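Tyrosyl-tRNA synthetase (Aeropyrum pernix, PDB 2CYA) probably catalyses the ATP-dependent activation of tyrosine and its transfer to the acceptor end of tRNA(Tyr), working as a homodimer. Local coordinates at residues A[40-45]-A[53-58]; A[101-104]-A[108-111]; A[118-121]-A[125-128]. All blocks are in the same frame, centred on the assembly; numbering follows the deposited sequence.

Interaction 1 (A[40-45]-A[53-58]); sequences IGYEPS and LVWMYK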
# COMPACT_ATOMS: atom_id res chain seq x y z
N ILE A 40 3.31 5.24 -20.65
CA ILE A 40 3.56 3.81 -20.65
C ILE A 40 4.41 3.67 -19.39
O ILE A 40 5.24 4.55 -19.07
CB ILE A 40 4.36 3.24 -21.86
CG1 ILE A 40 4.42 1.71 -21.70
CG2 ILE A 40 5.75 3.85 -21.96
CD1 ILE A 40 5.13 0.92 -22.86
N GLY A 41 4.15 2.61 -18.63
CA GLY A 41 4.90 2.35 -17.43
C GLY A 41 5.54 1.00 -17.67
O GLY A 41 4.87 0.06 -18.12
N TYR A 42 6.82 0.89 -17.39
CA TYR A 42 7.50 -0.38 -17.60
C TYR A 42 8.51 -0.61 -16.50
O TYR A 42 9.06 0.35 -15.94
CB TYR A 42 8.21 -0.35 -18.96
CG TYR A 42 9.53 0.39 -18.92
CD1 TYR A 42 10.73 -0.30 -18.74
CD2 TYR A 42 9.57 1.79 -18.96
CE1 TYR A 42 11.95 0.39 -18.61
CE2 TYR A 42 10.78 2.49 -18.83
CZ TYR A 42 11.96 1.77 -18.66
OH TYR A 42 13.17 2.44 -18.54
N GLU A 43 8.78 -1.87 -16.21
CA GLU A 43 9.76 -2.23 -15.19
C GLU A 43 11.16 -2.26 -15.83
O GLU A 43 11.38 -3.00 -16.79
CB GLU A 43 9.46 -3.62 -14.61
CG GLU A 43 8.21 -3.74 -13.73
CD GLU A 43 7.94 -5.19 -13.32
OE1 GLU A 43 8.90 -5.94 -13.04
OE2 GLU A 43 6.77 -5.59 -13.27
N PRO A 44 12.10 -1.45 -15.32
CA PRO A 44 13.45 -1.49 -15.90
C PRO A 44 14.05 -2.73 -15.23
O PRO A 44 14.71 -2.64 -14.17
CB PRO A 44 14.09 -0.19 -15.41
CG PRO A 44 12.89 0.72 -15.06
CD PRO A 44 11.93 -0.27 -14.44
N SER A 45 13.79 -3.88 -15.83
CA SER A 45 14.19 -5.15 -15.26
C SER A 45 15.42 -5.84 -15.84
O SER A 45 15.68 -7.00 -15.49
CB SER A 45 13.01 -6.10 -15.35
OG SER A 45 12.63 -6.23 -16.71
N LEU A 53 11.06 -2.71 -28.34
CA LEU A 53 11.05 -1.76 -29.46
C LEU A 53 9.60 -1.54 -29.93
O LEU A 53 9.24 -0.43 -30.33
CB LEU A 53 11.93 -2.26 -30.61
CG LEU A 53 13.47 -2.23 -30.45
CD1 LEU A 53 14.13 -2.85 -31.68
CD2 LEU A 53 13.96 -0.78 -30.27
N VAL A 54 8.78 -2.58 -29.85
CA VAL A 54 7.38 -2.47 -30.26
C VAL A 54 6.68 -1.36 -29.49
O VAL A 54 5.98 -0.53 -30.09
CB VAL A 54 6.59 -3.78 -30.02
CG1 VAL A 54 5.14 -3.57 -30.43
CG2 VAL A 54 7.21 -4.93 -30.82
N TRP A 55 6.82 -1.31 -28.16
CA TRP A 55 6.14 -0.23 -27.46
C TRP A 55 6.88 1.11 -27.62
O TRP A 55 6.27 2.17 -27.56
CB TRP A 55 5.89 -0.57 -25.98
CG TRP A 55 7.09 -0.81 -25.10
CD1 TRP A 55 7.52 -2.02 -24.62
CD2 TRP A 55 7.92 0.19 -24.50
NE1 TRP A 55 8.57 -1.83 -23.74
CE2 TRP A 55 8.83 -0.49 -23.65
CE3 TRP A 55 7.98 1.59 -24.59
CZ2 TRP A 55 9.79 0.19 -22.89
CZ3 TRP A 55 8.93 2.27 -23.83
CH2 TRP A 55 9.83 1.56 -22.99
N MET A 56 8.19 1.07 -27.88
CA MET A 56 8.92 2.31 -28.08
C MET A 56 8.43 2.98 -29.38
O MET A 56 8.23 4.19 -29.43
CB MET A 56 10.43 2.05 -28.14
CG MET A 56 11.04 1.62 -26.81
SD MET A 56 12.78 1.15 -26.97
CE MET A 56 13.22 0.74 -25.23
N TYR A 57 8.20 2.19 -30.42
CA TYR A 57 7.71 2.73 -31.69
C TYR A 57 6.30 3.30 -31.50
O TYR A 57 5.93 4.28 -32.14
CB TYR A 57 7.68 1.63 -32.77
CG TYR A 57 9.05 1.12 -33.17
CD1 TYR A 57 10.17 1.98 -33.18
CD2 TYR A 57 9.23 -0.19 -33.60
CE1 TYR A 57 11.41 1.53 -33.61
CE2 TYR A 57 10.47 -0.65 -34.03
CZ TYR A 57 11.56 0.22 -34.04
OH TYR A 57 12.79 -0.24 -34.49
N LYS A 58 5.53 2.66 -30.62
CA LYS A 58 4.18 3.12 -30.35
C LYS A 58 4.25 4.45 -29.61
O LYS A 58 3.42 5.34 -29.84
CB LYS A 58 3.41 2.06 -29.56
CG LYS A 58 1.91 2.29 -29.44
CD LYS A 58 1.25 2.73 -30.76
CE LYS A 58 1.45 1.73 -31.89
NZ LYS A 58 0.80 2.24 -33.15
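In the beta-alpha-beta unit that runs from strand 37-42 through helix 51-64 to strand 68-73, the indole of Trp55 is laid against Ile40 and Tyr42, two strand residues whose CB atoms both point at the helix. The backbones stay well apart, Ile40 CA to Trp55 CA being 8.3 Å, so long side chains have to span the gap. Ile40 does so by stretching out fully: CG1 is anti to the backbone N (chi1 -176°) and CD1 continues the zigzag, reaching Trp55 CD2 at 3.3 Å. This methyl sits 3.1 Å above the indole plane, offset toward the rim, and the short separations indicate tight packing. The second branch adds to it, with Ile40 CG2 4.0 Å from Trp55 CZ3. Met56 CG lies on the other side of the indole plane, so the ring is held between a strand methyl and its own helix neighbour.

This is the Rossmann-type core of a class I synthetase, in which parallel strands 37-42 and 68-73 are hydrogen-bonded, Ile40 pairing with Ser70 and Leu72. His49, just before helix 51-64, and Trp52, in its first turn, are both inferred to bind ATP. The ring of Trp52 meets that of Trp55, and a sulfate ion, probably taken up from the crystallisation liquor, lies about 3 Å from the Trp55 side chain at the nearest atoms, consistent with an anion-accepting pocket nearby.

Farther along the strand, Trp55 CZ2 stands over one face of the Tyr42 phenol, offset toward the rim and 4.0 Å from Tyr42 CG. The two six-membered rings have centroids 5.3 Å apart and planes inclined at 33°, an oblique pairing. Trp55 CH2 meets Tyr42 CD2 at 4.0 Å.

Interaction 2 (A[101-104]-A[108-111]); sequences VMEA and PVER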
# COMPACT_ATOMS: atom_id res chain seq x y z
N VAL A 101 18.33 3.89 -25.69
CA VAL A 101 17.85 3.01 -26.73
C VAL A 101 16.69 3.67 -27.47
O VAL A 101 16.62 3.62 -28.70
CB VAL A 101 17.34 1.68 -26.15
CG1 VAL A 101 16.55 0.90 -27.21
CG2 VAL A 101 18.54 0.83 -25.64
N MET A 102 15.77 4.29 -26.72
CA MET A 102 14.63 4.93 -27.35
C MET A 102 15.05 6.03 -28.32
O MET A 102 14.50 6.15 -29.41
CB MET A 102 13.67 5.50 -26.29
CG MET A 102 12.88 4.42 -25.57
SD MET A 102 11.86 5.07 -24.24
CE MET A 102 10.49 5.87 -25.18
N GLU A 103 16.02 6.84 -27.91
CA GLU A 103 16.52 7.93 -28.73
C GLU A 103 17.16 7.36 -29.99
O GLU A 103 16.80 7.74 -31.11
CB GLU A 103 17.56 8.73 -27.93
CG GLU A 103 18.43 9.66 -28.78
CD GLU A 103 19.30 10.59 -27.92
OE1 GLU A 103 18.94 11.77 -27.79
OE2 GLU A 103 20.32 10.14 -27.37
N ALA A 104 18.10 6.43 -29.80
CA ALA A 104 18.79 5.80 -30.91
C ALA A 104 17.82 5.04 -31.81
O ALA A 104 18.13 4.78 -32.97
CB ALA A 104 19.85 4.86 -30.38
N PRO A 108 11.28 10.46 -30.54
CA PRO A 108 11.61 11.86 -30.24
C PRO A 108 11.58 12.08 -28.72
O PRO A 108 10.63 12.67 -28.20
CB PRO A 108 10.49 12.63 -30.95
CG PRO A 108 9.32 11.69 -30.87
CD PRO A 108 9.94 10.33 -31.14
N VAL A 109 12.62 11.61 -28.03
CA VAL A 109 12.67 11.72 -26.57
C VAL A 109 12.61 13.13 -26.00
O VAL A 109 12.24 13.33 -24.84
CB VAL A 109 13.92 10.99 -26.00
CG1 VAL A 109 13.81 9.48 -26.29
CG2 VAL A 109 15.20 11.54 -26.60
N GLU A 110 12.94 14.13 -26.82
CA GLU A 110 12.90 15.51 -26.35
C GLU A 110 11.47 15.92 -26.00
O GLU A 110 11.25 16.78 -25.15
CB GLU A 110 13.46 16.46 -27.41
CG GLU A 110 12.62 16.59 -28.69
CD GLU A 110 12.84 15.44 -29.67
OE1 GLU A 110 13.67 14.55 -29.40
OE2 GLU A 110 12.16 15.44 -30.73
N ARG A 111 10.51 15.28 -26.65
CA ARG A 111 9.10 15.57 -26.43
C ARG A 111 8.46 14.62 -25.41
O ARG A 111 7.27 14.71 -25.14
CB ARG A 111 8.34 15.47 -27.77
CG ARG A 111 8.78 16.53 -28.80
CD ARG A 111 8.17 16.31 -30.20
NE ARG A 111 6.73 16.57 -30.24
CZ ARG A 111 5.94 16.29 -31.28
NH1 ARG A 111 6.45 15.73 -32.37
NH2 ARG A 111 4.64 16.57 -31.23
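Val109 projects its two methyls at the last turn of helix 88-104, where they meet Met102 and Glu103. The contact folds the helix-to-strand connection of the Rossmann-type domain back on itself: the chain leaves the helix, turns through a short 3-10 segment at 109-111 and then enters strand 113-116. That turn is closed by a backbone hydrogen bond from Arg111 N to Pro108 O of 3.0 Å, and Val109, whose CB points at the helix, supplies over half of the 130 Å² buried between the segments.

The valine fork divides its contacts. CG1, placed anti to the carbonyl carbon (chi1 -64°), faces the helix backbone and lies 3.8 Å from Glu103 N and 4.0 Å from Met102 CB. Met102 meets Val109 through CB, the root of its side chain. Its remainder reaches Met56 of helix 51-64 and Phe114 of strand 113-116, and Phe114 also touches Val109, so the valine sits at the margin of the core.

CG2 takes the outer side. The Glu103 side chain runs extended and crosses that of Val109 at about a right angle, a course that brings both its root and its carboxylate beside the same methyl: Glu103 CB and Glu103 OE1 each lie 3.9 Å from Val109 CG2.

Interaction 3 (A[118-121]-A[125-128]); sequences EELA and DYWG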
# COMPACT_ATOMS: atom_id res chain seq x y z
N GLU A 118 10.08 7.13 -8.17
CA GLU A 118 10.46 7.77 -6.92
C GLU A 118 9.80 9.13 -6.73
O GLU A 118 9.51 9.53 -5.60
CB GLU A 118 11.98 7.95 -6.85
CG GLU A 118 12.48 8.27 -5.46
CD GLU A 118 13.37 7.18 -4.90
OE1 GLU A 118 13.03 5.97 -5.03
OE2 GLU A 118 14.42 7.53 -4.32
N GLU A 119 9.58 9.85 -7.82
CA GLU A 119 8.95 11.16 -7.74
C GLU A 119 7.50 11.00 -7.29
O GLU A 119 6.98 11.84 -6.57
CB GLU A 119 8.98 11.88 -9.09
CG GLU A 119 10.37 11.96 -9.72
CD GLU A 119 10.38 12.66 -11.07
OE1 GLU A 119 11.28 12.36 -11.89
OE2 GLU A 119 9.48 13.52 -11.31
N LEU A 120 6.85 9.92 -7.71
CA LEU A 120 5.48 9.71 -7.28
C LEU A 120 5.47 9.23 -5.83
O LEU A 120 4.65 9.66 -5.02
CB LEU A 120 4.80 8.67 -8.18
CG LEU A 120 4.09 9.18 -9.45
CD1 LEU A 120 5.03 10.05 -10.29
CD2 LEU A 120 3.61 8.00 -10.26
N ALA A 121 6.41 8.34 -5.50
CA ALA A 121 6.52 7.77 -4.17
C ALA A 121 6.73 8.80 -3.07
O ALA A 121 6.37 8.55 -1.92
CB ALA A 121 7.67 6.73 -4.14
N ASP A 125 0.09 12.58 -1.66
CA ASP A 125 -1.14 12.48 -2.44
C ASP A 125 -1.16 11.23 -3.31
O ASP A 125 -2.22 10.69 -3.57
CB ASP A 125 -1.33 13.72 -3.31
CG ASP A 125 -1.66 14.95 -2.47
OD1 ASP A 125 -2.17 14.77 -1.35
OD2 ASP A 125 -1.41 16.08 -2.94
N TYR A 126 0.01 10.77 -3.74
CA TYR A 126 0.04 9.57 -4.54
C TYR A 126 -0.42 8.39 -3.67
O TYR A 126 -1.29 7.61 -4.08
CB TYR A 126 1.45 9.30 -5.05
CG TYR A 126 1.59 7.94 -5.68
CD1 TYR A 126 1.07 7.67 -6.95
CD2 TYR A 126 2.27 6.92 -5.02
CE1 TYR A 126 1.24 6.42 -7.55
CE2 TYR A 126 2.44 5.68 -5.59
CZ TYR A 126 1.93 5.42 -6.85
OH TYR A 126 2.12 4.17 -7.41
N TRP A 127 0.15 8.27 -2.47
CA TRP A 127 -0.24 7.17 -1.57
C TRP A 127 -1.68 7.37 -1.16
O TRP A 127 -2.41 6.42 -0.95
CB TRP A 127 0.72 7.08 -0.37
CG TRP A 127 2.11 6.73 -0.84
CD1 TRP A 127 3.18 7.58 -0.97
CD2 TRP A 127 2.52 5.48 -1.42
NE1 TRP A 127 4.22 6.93 -1.60
CE2 TRP A 127 3.84 5.65 -1.89
CE3 TRP A 127 1.89 4.23 -1.59
CZ2 TRP A 127 4.55 4.61 -2.53
CZ3 TRP A 127 2.59 3.21 -2.22
CH2 TRP A 127 3.91 3.41 -2.68
N GLY A 128 -2.10 8.63 -1.08
CA GLY A 128 -3.49 8.90 -0.75
C GLY A 128 -4.39 8.23 -1.79
O GLY A 128 -5.46 7.69 -1.44
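Trp127 and Ala121 share the one hydrogen bond of this contact. Trp127 NE1 donates to Ala121 O at 2.7 Å with an N-H...O angle of 159°, nearly straight, and the oxygen lies in the indole plane at the ring edge. Seen from the acceptor, the donor comes in well off the C=O direction and is tilted out of the carbonyl plane. A main-chain oxygen at the end of helix 117-121 is thereby satisfied.

The second kind of interaction is CH-pi. Leu120 CB lies over the centre of the Tyr126 ring, 4.1 Å from its centroid and only 13° off the ring normal. Tyr126 CG stands anti to the backbone N (chi1 170°), which turns the phenol toward helix 117-121 and offers its face to the leucine.

The two helices meet at a short corner, helix 124-135 beginning three residues after helix 117-121 ends. It lies at the dimer interface and beside the predicted tyrosine site. Tyr126 OH bonds to Met168 O and to Asp172 OD1, a predicted tyrosine-binding residue, consistent with Tyr126 being a second-shell residue that positions Asp172. Trp127 stacks on Trp127 of the second subunit.

Apolar packing completes the contact. Leu120 CD2 meets Tyr126 CE1 at 3.9 Å, and Ala121 CB meets Trp127 CZ2 at 4.1 Å. A leucine in place of Trp127 would probably leave Ala121 O without its indole donor and remove the aromatic stack between the two subunits. Within the second helix, Tyr126 CD2 lies 3.7 Å above the centre of the Trp127 ring.

The three contacts follow one another along the chain without overlapping, all in the class I synthetase catalytic fold. Interactions 1 and 2 are neighbours, their centres 12 Å apart, and they touch: Met56 SD packs on Met102 CG at 3.6 Å, joining helix 51-64 to helix 88-104 on one side of the central sheet, beside its parallel strands. Interaction 3 is separate, its centre 22 Å from that of interaction 1 and 26 Å from that of interaction 2, with no direct touch to either. Strand 113-116 links 108-111 to 118-121 in sequence. The chain thus passes from the buried core near the inferred ATP site, through the sheet edge, to the dimer interface.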